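Local coordinates for protein malic enzyme (Entamoeba histolytica, PDB 3NV9) that probably catalyses the oxidative decarboxylation of malate to pyruvate with NAD or NADP as acceptor, working as an entangled dimer, at residues Cys14-Ser17 against Thr18-Gln21; Ala56-Asn59 against Trp60-Tyr64; Ser70-Ser73 against Thr74-Asp78; Val201-Ala204 against Gly205-Ala209; Asp443-Glu446 against His447-Glu451. All coordinates share one frame; numbering follows the deposited sequence.

Contact 1: residues Cys14-Ser17 against Thr18-Gln21; sequences CLPS and TLSQ. With SO4 (sulfate ion), chain F.
Leu19 folds back over the start of its own turn: its methyl CD1 lies 4.2 Å from Leu15 CG and 4.3 Å from Pro16 CD, a small apolar cluster of two leucines and a proline ring. The turn that allows this is closed by one backbone bond, from Leu19 N to Pro16 O at 3.2 Å and fairly straight at the hydrogen, 158°. Pro16 thus supplies both the acceptor and an apolar ring for Leu19, while Ser17 and Thr18 make the bend; these exposed middle residues are small and polar, and Thr18 OG1 faces Pro16 CB at 4.0 Å. Further out, Leu15 touches Leu477, Pro16 Ile481 and Leu19 Thr485, so the turn lies against helix 470-485. Beyond it, Gln21 N donates to sulfate O2 at 3.1 Å; the anion, probably from the crystallisation liquor, is consistent with the partial positive charge at the amino end of helix 21-43. Ser20 OG, set between its own backbone N and carbonyl carbon (chi1 60°), caps a backbone N of the first helical turn, and Gln23 OE1 takes Ser20 N. The whole is a type I beta turn, Pro16 to Leu19, leading into the N-cap of helix 21-43.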
# COMPACT_ATOMS: atom_id res chain seq x y z
N CYS A 14 35.71 -11.37 -8.46
CA CYS A 14 35.14 -12.44 -9.28
C CYS A 14 35.13 -12.05 -10.75
O CYS A 14 34.85 -12.86 -11.62
CB CYS A 14 33.73 -12.80 -8.82
SG CYS A 14 33.68 -13.49 -7.14
N LEU A 15 35.40 -10.77 -11.01
CA LEU A 15 35.54 -10.29 -12.37
C LEU A 15 37.01 -10.48 -12.73
O LEU A 15 37.92 -10.01 -12.01
CB LEU A 15 35.12 -8.83 -12.49
CG LEU A 15 33.74 -8.37 -13.01
CD1 LEU A 15 32.76 -9.46 -13.31
CD2 LEU A 15 33.15 -7.37 -12.09
N PRO A 16 37.24 -11.22 -13.81
CA PRO A 16 38.59 -11.61 -14.24
C PRO A 16 39.57 -10.44 -14.37
O PRO A 16 39.23 -9.38 -14.92
CB PRO A 16 38.35 -12.27 -15.59
CG PRO A 16 36.93 -12.82 -15.48
CD PRO A 16 36.18 -11.88 -14.59
N SER A 17 40.78 -10.66 -13.85
CA SER A 17 41.93 -9.76 -14.04
C SER A 17 42.04 -9.16 -15.45
O SER A 17 42.28 -7.96 -15.61
CB SER A 17 43.22 -10.52 -13.75
OG SER A 17 43.78 -10.12 -12.49
N THR A 18 41.84 -10.00 -16.46
CA THR A 18 42.23 -9.65 -17.83
C THR A 18 41.31 -8.64 -18.48
O THR A 18 41.66 -8.06 -19.52
CB THR A 18 42.26 -10.88 -18.72
OG1 THR A 18 41.08 -11.66 -18.46
CG2 THR A 18 43.53 -11.73 -18.41
N LEU A 19 40.13 -8.45 -17.87
CA LEU A 19 39.15 -7.49 -18.37
C LEU A 19 39.77 -6.09 -18.41
O LEU A 19 40.48 -5.69 -17.48
CB LEU A 19 37.87 -7.46 -17.51
CG LEU A 19 36.88 -8.62 -17.54
CD1 LEU A 19 35.59 -8.22 -16.83
CD2 LEU A 19 36.55 -9.14 -18.95
N SER A 20 39.52 -5.39 -19.51
CA SER A 20 39.81 -3.98 -19.59
C SER A 20 38.86 -3.21 -18.69
O SER A 20 37.80 -3.73 -18.27
CB SER A 20 39.66 -3.51 -21.04
OG SER A 20 38.33 -3.72 -21.48
N GLN A 21 39.23 -1.98 -18.40
CA GLN A 21 38.43 -1.10 -17.60
C GLN A 21 37.01 -0.92 -18.16
O GLN A 21 36.04 -0.94 -17.40
CB GLN A 21 39.17 0.21 -17.40
CG GLN A 21 40.29 0.07 -16.35
CD GLN A 21 40.02 0.80 -15.04
OE1 GLN A 21 40.76 1.74 -14.73
NE2 GLN A 21 38.96 0.40 -14.27
S SO4 F . 42.63 -0.26 -19.81
O1 SO4 F . 43.98 0.09 -19.36
O2 SO4 F . 42.21 -1.40 -19.00
O3 SO4 F . 41.74 0.90 -19.65
O4 SO4 F . 42.58 -0.60 -21.24

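Contact 2: residues Ala56-Asn59 against Trp60-Tyr64; sequences AGFN and WFNAY
A local turn contact, in which the loop after strand 47-51 winds into helix 61-64, joins Phe58 to Phe61 and sets Asn59 beside Asn62 within the N-terminal malic enzyme domain. The aromatic pair is an offset edge-to-face stack: the edge of Phe61 is directed at the face of Phe58, with the planes at 86° and the centroids 6.0 Å apart. Phe58 CG stands opposite its backbone N (chi1 170°), Phe61 CG beside its own, bringing Phe58 CD1 to 4.0 Å from Phe61 CD2. The backbone tightens through i to i+3 bonds, the spacing of a 3-10 turn: Trp60 N to Gly57 O at 2.9 Å and the straighter Phe61 N to Phe58 O at 2.7 Å. Gly57 lets the indole edge approach its N, with Trp60 CD1 3.6 Å away, and small Ala56 puts CB 4.0 Å from Trp60 NE1. That NE1 donates to Ala6 O of the second subunit, and Phe468 of that subunit meets the indole edge-to-face. The two asparagine amides lie alongside, planes 40° apart; Asn59 OD1 is 3.1 Å from Asn62 ND2 at too poor an angle for a hydrogen bond, and Asn59 ND2 bonds weakly to Leu8 O of the second subunit.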
# COMPACT_ATOMS: atom_id res chain seq x y z
N ALA A 56 -2.83 -12.91 19.49
CA ALA A 56 -2.80 -13.93 20.53
C ALA A 56 -4.03 -14.85 20.58
O ALA A 56 -3.97 -15.90 21.23
CB ALA A 56 -2.58 -13.26 21.89
N GLY A 57 -5.15 -14.47 19.93
CA GLY A 57 -6.34 -15.37 19.91
C GLY A 57 -7.44 -14.86 19.01
O GLY A 57 -7.54 -13.68 18.77
N PHE A 58 -8.32 -15.74 18.59
CA PHE A 58 -9.43 -15.44 17.68
C PHE A 58 -10.19 -14.16 18.11
O PHE A 58 -10.42 -13.26 17.28
CB PHE A 58 -10.40 -16.66 17.60
CG PHE A 58 -11.72 -16.36 16.87
CD1 PHE A 58 -11.83 -16.56 15.47
CD2 PHE A 58 -12.79 -15.79 17.57
CE1 PHE A 58 -13.03 -16.24 14.79
CE2 PHE A 58 -13.99 -15.47 16.90
CZ PHE A 58 -14.10 -15.69 15.52
N ASN A 59 -10.57 -14.07 19.39
CA ASN A 59 -11.34 -12.94 19.83
C ASN A 59 -10.74 -11.61 19.62
O ASN A 59 -11.49 -10.62 19.53
CB ASN A 59 -11.86 -13.08 21.24
CG ASN A 59 -12.80 -14.23 21.35
OD1 ASN A 59 -13.83 -14.28 20.66
ND2 ASN A 59 -12.43 -15.21 22.17
N TRP A 60 -9.41 -11.54 19.54
CA TRP A 60 -8.79 -10.29 19.10
C TRP A 60 -9.40 -9.75 17.79
O TRP A 60 -9.30 -8.56 17.57
CB TRP A 60 -7.25 -10.40 18.96
CG TRP A 60 -6.60 -10.25 20.33
CD1 TRP A 60 -6.14 -11.26 21.15
CD2 TRP A 60 -6.43 -9.02 21.04
NE1 TRP A 60 -5.65 -10.71 22.31
CE2 TRP A 60 -5.82 -9.34 22.27
CE3 TRP A 60 -6.72 -7.68 20.75
CZ2 TRP A 60 -5.51 -8.37 23.22
CZ3 TRP A 60 -6.40 -6.71 21.69
CH2 TRP A 60 -5.81 -7.06 22.92
N PHE A 61 -9.99 -10.59 16.92
CA PHE A 61 -10.47 -10.05 15.63
C PHE A 61 -11.67 -9.18 15.88
O PHE A 61 -11.91 -8.21 15.17
CB PHE A 61 -10.87 -11.12 14.61
CG PHE A 61 -9.74 -11.93 14.09
CD1 PHE A 61 -8.65 -11.32 13.44
CD2 PHE A 61 -9.76 -13.32 14.21
CE1 PHE A 61 -7.60 -12.10 12.93
CE2 PHE A 61 -8.72 -14.12 13.69
CZ PHE A 61 -7.64 -13.51 13.05
N ASN A 62 -12.42 -9.52 16.92
CA ASN A 62 -13.51 -8.68 17.41
C ASN A 62 -13.12 -7.26 17.81
O ASN A 62 -13.97 -6.37 17.79
CB ASN A 62 -14.25 -9.42 18.54
CG ASN A 62 -14.73 -10.76 18.08
OD1 ASN A 62 -15.09 -10.90 16.89
ND2 ASN A 62 -14.66 -11.78 18.96
N ALA A 63 -11.85 -7.02 18.08
CA ALA A 63 -11.37 -5.66 18.29
C ALA A 63 -10.88 -5.01 17.01
O ALA A 63 -10.96 -3.78 16.83
CB ALA A 63 -10.24 -5.64 19.37
N TYR A 64 -10.35 -5.83 16.13
CA TYR A 64 -9.72 -5.32 14.92
C TYR A 64 -10.71 -5.15 13.76
O TYR A 64 -10.38 -4.64 12.68
CB TYR A 64 -8.63 -6.30 14.48
CG TYR A 64 -7.45 -6.46 15.43
CD1 TYR A 64 -6.89 -5.35 16.10
CD2 TYR A 64 -6.85 -7.71 15.60
CE1 TYR A 64 -5.78 -5.52 16.95
CE2 TYR A 64 -5.72 -7.87 16.44
CZ TYR A 64 -5.22 -6.78 17.11
OH TYR A 64 -4.13 -6.94 17.91

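Contact 3: residues Ser70-Ser73 against Thr74-Asp78; sequences SRIS and TNIRD
Arg71 lays its aliphatic chain against the amide of Asn75 one helical turn on: CD is 3.4 Å from Asn75 OD1 and CG is 3.6 Å from Asn75 ND2. Bends at chi2 (63°) and chi3 (73°) curl the arginine so that its methylenes reach the amide while the guanidinium continues past it. There Arg71 NH1 forms salt bridges with Glu34 and Glu37 of the second subunit, and Asn75 ND2 donates to the same Glu37; the amide is thus the arginine's companion in gripping one carboxylate. Elsewhere on helix 69-78, Ile72 CG2 packs on Ile76 CD1 at 3.9 Å, Ile72 touching Tyr86 and Ile76 touching Ser83 of helix 83-86. On another side a water links Ser70 OG, to which it donates at 2.8 Å, with Thr74 OG1 at 2.9 Å; Ser70 OG is also hydrogen-bonded to Asp105 OD1 of the second subunit. Small hydroxyl residues suit this flank because they can hold a water close to the backbone. Near the helix end Arg77 NH1 meets Asp78 OD2 in a salt bridge of 2.9 Å. The chemistry implies a helix whose Ser70, Arg71 and Asn75 bond to the second subunit, where two glutamates balance the guanidinium charge and probably fix its orientation.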
# COMPACT_ATOMS: atom_id res chain seq x y z
N SER A 70 -15.79 -0.32 14.80
CA SER A 70 -16.76 0.77 14.63
C SER A 70 -16.38 1.98 15.48
O SER A 70 -16.54 3.11 15.05
CB SER A 70 -18.18 0.24 14.93
OG SER A 70 -19.02 1.27 15.38
N ARG A 71 -15.86 1.75 16.69
CA ARG A 71 -15.27 2.83 17.50
C ARG A 71 -14.22 3.61 16.74
O ARG A 71 -14.13 4.86 16.86
CB ARG A 71 -14.67 2.28 18.81
CG ARG A 71 -14.01 3.35 19.72
CD ARG A 71 -14.98 4.44 20.24
NE ARG A 71 -15.87 3.90 21.27
CZ ARG A 71 -15.46 3.64 22.51
NH1 ARG A 71 -14.20 3.91 22.88
NH2 ARG A 71 -16.32 3.12 23.39
N ILE A 72 -13.40 2.90 15.96
CA ILE A 72 -12.39 3.58 15.15
C ILE A 72 -13.04 4.40 14.05
O ILE A 72 -12.63 5.53 13.80
CB ILE A 72 -11.33 2.61 14.55
CG1 ILE A 72 -10.55 1.80 15.63
CG2 ILE A 72 -10.32 3.36 13.65
CD1 ILE A 72 -10.07 2.59 16.84
N SER A 73 -14.06 3.86 13.39
CA SER A 73 -14.72 4.59 12.33
C SER A 73 -15.30 5.90 12.84
O SER A 73 -15.13 6.94 12.22
CB SER A 73 -15.84 3.75 11.70
OG SER A 73 -15.37 2.44 11.37
N THR A 74 -15.97 5.86 13.98
CA THR A 74 -16.62 7.07 14.50
C THR A 74 -15.59 8.02 15.14
O THR A 74 -15.66 9.27 14.93
CB THR A 74 -17.84 6.72 15.42
OG1 THR A 74 -17.39 5.88 16.48
CG2 THR A 74 -18.95 5.97 14.61
N ASN A 75 -14.61 7.45 15.85
CA ASN A 75 -13.49 8.27 16.35
C ASN A 75 -12.82 9.08 15.24
O ASN A 75 -12.62 10.30 15.37
CB ASN A 75 -12.44 7.42 17.06
CG ASN A 75 -12.86 7.03 18.43
OD1 ASN A 75 -13.92 7.43 18.89
ND2 ASN A 75 -12.02 6.24 19.11
N ILE A 76 -12.49 8.41 14.14
CA ILE A 76 -11.91 9.13 13.03
C ILE A 76 -12.88 10.18 12.46
O ILE A 76 -12.48 11.31 12.26
CB ILE A 76 -11.37 8.20 11.92
CG1 ILE A 76 -10.27 7.30 12.47
CG2 ILE A 76 -10.78 9.04 10.84
CD1 ILE A 76 -9.59 6.41 11.40
N ARG A 77 -14.14 9.82 12.23
CA ARG A 77 -15.14 10.78 11.65
C ARG A 77 -15.14 12.10 12.43
O ARG A 77 -15.06 13.17 11.85
CB ARG A 77 -16.52 10.14 11.67
CG ARG A 77 -17.67 10.96 11.11
CD ARG A 77 -18.69 11.19 12.20
NE ARG A 77 -19.66 10.11 12.22
CZ ARG A 77 -20.22 9.55 13.30
NH1 ARG A 77 -19.90 9.92 14.53
NH2 ARG A 77 -21.09 8.57 13.13
N ASP A 78 -15.18 11.98 13.76
CA ASP A 78 -15.29 13.14 14.65
C ASP A 78 -13.94 13.81 15.01
O ASP A 78 -13.91 14.92 15.53
CB ASP A 78 -16.14 12.76 15.90
CG ASP A 78 -17.55 12.30 15.51
OD1 ASP A 78 -18.01 12.71 14.43
OD2 ASP A 78 -18.19 11.50 16.23
O HOH W 1 -18.83 3.44 17.08

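Contact 4: residues Val201-Ala204 against Gly205-Ala209; sequences VTLA and GLLNA
Val201 meets Gly205 through the backbone: its O accepts from Gly205 N at 2.9 Å in an almost straight bond (173°), while its branched side chain turns to Val361 and to Leu390 of helix 380-396. Thr202 repeats the pattern with Leu206 N, 3.0 Å from Thr202 O, and spends its hydroxyl within the same helix, OG1 binding Thr198 O, which satisfies the buried hydroxyl. Leu203 carries the side-chain contact. Its CG lies opposite the backbone N (chi1 -179°), which swings CD1 forward between two leucines, 4.1 Å from Leu206 CD2 and 4.0 Å from Leu207 CG. All this belongs to helix 193-213 in the NAD-binding, Rossmann-type domain, where Thr202 and Ala209 touch strand 322-325 and Leu203 and Leu206 pack on Ile238 of helix 229-240. Leucine suits such a position because its fork lies one bond beyond CB, which lets a single methyl touch both the i+3 and the i+4 residue. Leu203 O also accepts from Leu207 N at 2.8 Å. Ala204 presents just a methyl to Leu390, a compact residue where helix 380-396 comes close, and its O receives Asn208 N in a longer bond of 3.3 Å. Gly205, next in line, has no side chain to add bulk in this buried stretch. Asn208 ND2 reaches beyond the helix to the carbonyls of Ile404 and Ala391, which both accept from this buried nitrogen.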
# COMPACT_ATOMS: atom_id res chain seq x y z
N VAL A 201 21.27 15.15 -1.00
CA VAL A 201 22.50 14.33 -0.95
C VAL A 201 23.57 14.92 -1.85
O VAL A 201 24.77 14.72 -1.60
CB VAL A 201 22.25 12.87 -1.37
CG1 VAL A 201 21.28 12.23 -0.39
CG2 VAL A 201 21.62 12.80 -2.80
N THR A 202 23.15 15.62 -2.90
CA THR A 202 24.16 16.25 -3.77
C THR A 202 24.97 17.32 -3.01
O THR A 202 26.19 17.32 -3.06
CB THR A 202 23.62 16.85 -5.08
OG1 THR A 202 22.76 15.92 -5.74
CG2 THR A 202 24.78 17.15 -5.99
N LEU A 203 24.26 18.22 -2.35
CA LEU A 203 24.86 19.16 -1.41
C LEU A 203 25.73 18.42 -0.36
O LEU A 203 26.88 18.82 -0.13
CB LEU A 203 23.77 20.02 -0.70
CG LEU A 203 24.37 21.03 0.28
CD1 LEU A 203 25.52 21.88 -0.33
CD2 LEU A 203 23.34 21.93 0.85
N ALA A 204 25.22 17.35 0.25
CA ALA A 204 26.05 16.63 1.25
C ALA A 204 27.39 16.18 0.70
O ALA A 204 28.47 16.42 1.32
CB ALA A 204 25.30 15.43 1.86
N GLY A 205 27.37 15.52 -0.46
CA GLY A 205 28.64 15.12 -1.09
C GLY A 205 29.58 16.28 -1.42
O GLY A 205 30.77 16.26 -1.13
N LEU A 206 29.02 17.32 -2.02
CA LEU A 206 29.74 18.55 -2.31
C LEU A 206 30.42 19.12 -1.04
O LEU A 206 31.58 19.53 -1.10
CB LEU A 206 28.72 19.58 -2.84
CG LEU A 206 29.27 20.96 -3.21
CD1 LEU A 206 30.21 20.88 -4.38
CD2 LEU A 206 28.08 21.85 -3.50
N LEU A 207 29.69 19.16 0.07
CA LEU A 207 30.23 19.67 1.35
C LEU A 207 31.51 18.96 1.70
O LEU A 207 32.54 19.60 1.89
CB LEU A 207 29.21 19.55 2.49
CG LEU A 207 28.07 20.57 2.41
CD1 LEU A 207 27.10 20.32 3.52
CD2 LEU A 207 28.58 22.04 2.46
N ASN A 208 31.48 17.63 1.70
CA ASN A 208 32.69 16.85 2.01
C ASN A 208 33.79 16.88 0.96
O ASN A 208 34.98 16.99 1.30
CB ASN A 208 32.33 15.44 2.37
CG ASN A 208 31.75 15.37 3.73
OD1 ASN A 208 31.97 16.26 4.53
ND2 ASN A 208 30.97 14.34 4.02
N ALA A 209 33.38 16.78 -0.30
CA ALA A 209 34.26 17.02 -1.45
C ALA A 209 35.00 18.35 -1.30
O ALA A 209 36.21 18.40 -1.42
CB ALA A 209 33.45 16.95 -2.77

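Contact 5: residues Asp443-Glu446 against His447-Glu451; sequences DIAE and HDIKE
Ile449 CG1 stands opposite the carbonyl carbon of its own residue (chi1 -73°), and with chi2 extended at 161° the chain runs back along the helix, bringing CD1 to 3.3 Å from Ala445 O and 4.4 Å from Ala445 CB. Asp448 takes a similar first torsion (chi1 -69°), which folds its carboxylate back toward the preceding turn, so that OD2 is 4.2 Å from Ile444 CG2. That oxygen has its main partner elsewhere, in a salt bridge with Lys368 of helix 363-372. His447 adds a weak bond from ND1 to Asp448 OD1, and Glu451 CG lies over one face of the imidazole, 3.7 Å above its plane and displaced toward the rim. The pairs four residues apart are those of an amphipathic alpha-helix, here the long helix 438-461: Ala445 and Ile449 face Pro415 of helix 413-428, and Ile444 touches Ile372, while charged residues occupy the more exposed side. Alanine fits the inner position because a single methyl lets the neighbouring helices approach, and isoleucine offers them a broader apolar surface. The backbone bonds are regular, among them His447 N to Asp443 O at 2.9 Å and Ile449 N to Ala445 O at 3.0 Å. On the exposed side Lys450, bent at its outer torsions, brings NZ to Glu451 OE2 in a weak salt bridge of 3.3 Å. The other oxygen of that carboxylate, OE1, is hydrogen-bonded to His464 ND1 of the second subunit.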
# COMPACT_ATOMS: atom_id res chain seq x y z
N ASP A 443 15.40 9.32 19.31
CA ASP A 443 15.02 8.05 19.97
C ASP A 443 13.89 7.31 19.22
O ASP A 443 13.91 6.05 19.09
CB ASP A 443 14.50 8.33 21.37
CG ASP A 443 15.60 8.69 22.39
OD1 ASP A 443 16.80 8.51 22.10
OD2 ASP A 443 15.21 9.11 23.53
N ILE A 444 12.91 8.07 18.74
CA ILE A 444 11.77 7.48 18.05
C ILE A 444 12.24 6.91 16.72
O ILE A 444 11.80 5.85 16.28
CB ILE A 444 10.68 8.56 17.84
CG1 ILE A 444 10.15 9.06 19.18
CG2 ILE A 444 9.53 8.08 16.93
CD1 ILE A 444 9.15 10.30 19.08
N ALA A 445 13.16 7.61 16.07
CA ALA A 445 13.58 7.21 14.73
C ALA A 445 14.42 5.97 14.89
O ALA A 445 14.23 4.99 14.18
CB ALA A 445 14.38 8.33 14.07
N GLU A 446 15.35 6.02 15.85
CA GLU A 446 16.27 4.94 16.02
C GLU A 446 15.54 3.67 16.41
O GLU A 446 15.86 2.58 15.92
CB GLU A 446 17.31 5.26 17.09
CG GLU A 446 18.16 4.06 17.36
CD GLU A 446 19.22 4.37 18.35
OE1 GLU A 446 18.86 4.92 19.42
OE2 GLU A 446 20.41 4.07 18.05
N HIS A 447 14.54 3.81 17.29
CA HIS A 447 13.79 2.67 17.75
C HIS A 447 13.00 2.04 16.59
O HIS A 447 12.97 0.81 16.46
CB HIS A 447 12.84 3.06 18.88
CG HIS A 447 11.88 1.97 19.26
ND1 HIS A 447 10.55 1.99 18.90
CD2 HIS A 447 12.08 0.81 19.94
CE1 HIS A 447 9.95 0.89 19.37
NE2 HIS A 447 10.86 0.16 20.00
N ASP A 448 12.39 2.87 15.75
CA ASP A 448 11.67 2.35 14.57
C ASP A 448 12.54 1.61 13.50
O ASP A 448 12.16 0.56 12.99
CB ASP A 448 10.81 3.45 13.92
CG ASP A 448 9.62 3.89 14.79
OD1 ASP A 448 9.40 3.34 15.91
OD2 ASP A 448 8.89 4.78 14.34
N ILE A 449 13.69 2.17 13.23
CA ILE A 449 14.60 1.71 12.20
C ILE A 449 15.22 0.39 12.68
O ILE A 449 15.18 -0.60 11.95
CB ILE A 449 15.67 2.81 11.96
CG1 ILE A 449 15.03 3.98 11.20
CG2 ILE A 449 16.88 2.28 11.24
CD1 ILE A 449 15.79 5.26 11.28
N LYS A 450 15.71 0.38 13.93
CA LYS A 450 16.15 -0.85 14.62
C LYS A 450 15.11 -1.98 14.68
O LYS A 450 15.42 -3.12 14.42
CB LYS A 450 16.65 -0.48 16.05
CG LYS A 450 17.03 -1.67 16.96
CD LYS A 450 17.34 -1.16 18.44
CE LYS A 450 16.76 -2.08 19.54
NZ LYS A 450 15.22 -2.05 19.55
N GLU A 451 13.87 -1.65 15.03
CA GLU A 451 12.80 -2.63 14.99
C GLU A 451 12.57 -3.18 13.56
O GLU A 451 12.31 -4.37 13.36
CB GLU A 451 11.48 -2.01 15.49
CG GLU A 451 11.22 -2.10 17.04
CD GLU A 451 11.53 -3.49 17.62
OE1 GLU A 451 10.85 -4.48 17.24
OE2 GLU A 451 12.48 -3.60 18.44

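From the N terminus the five contacts follow in series; each is local, and none nests within or crosses another. Contact 1 closes the turn between helix 11-14 and helix 21-43, setting it against the C-terminal helix 470-485. Contact 2 winds the loop after strand 47-51 into helix 61-64, and contact 3 lies on the next helix, 69-78; their nearest atoms are about 6 Å apart, and both meet the second subunit. Contact 4, on the opposite side of the chain's centre from both, belongs to helix 193-213 of the NAD-binding domain. Contact 5 lies on helix 438-461, whose side chains there pack on helices 363-372 and 413-428, its centre about 26 Å from that of contact 4.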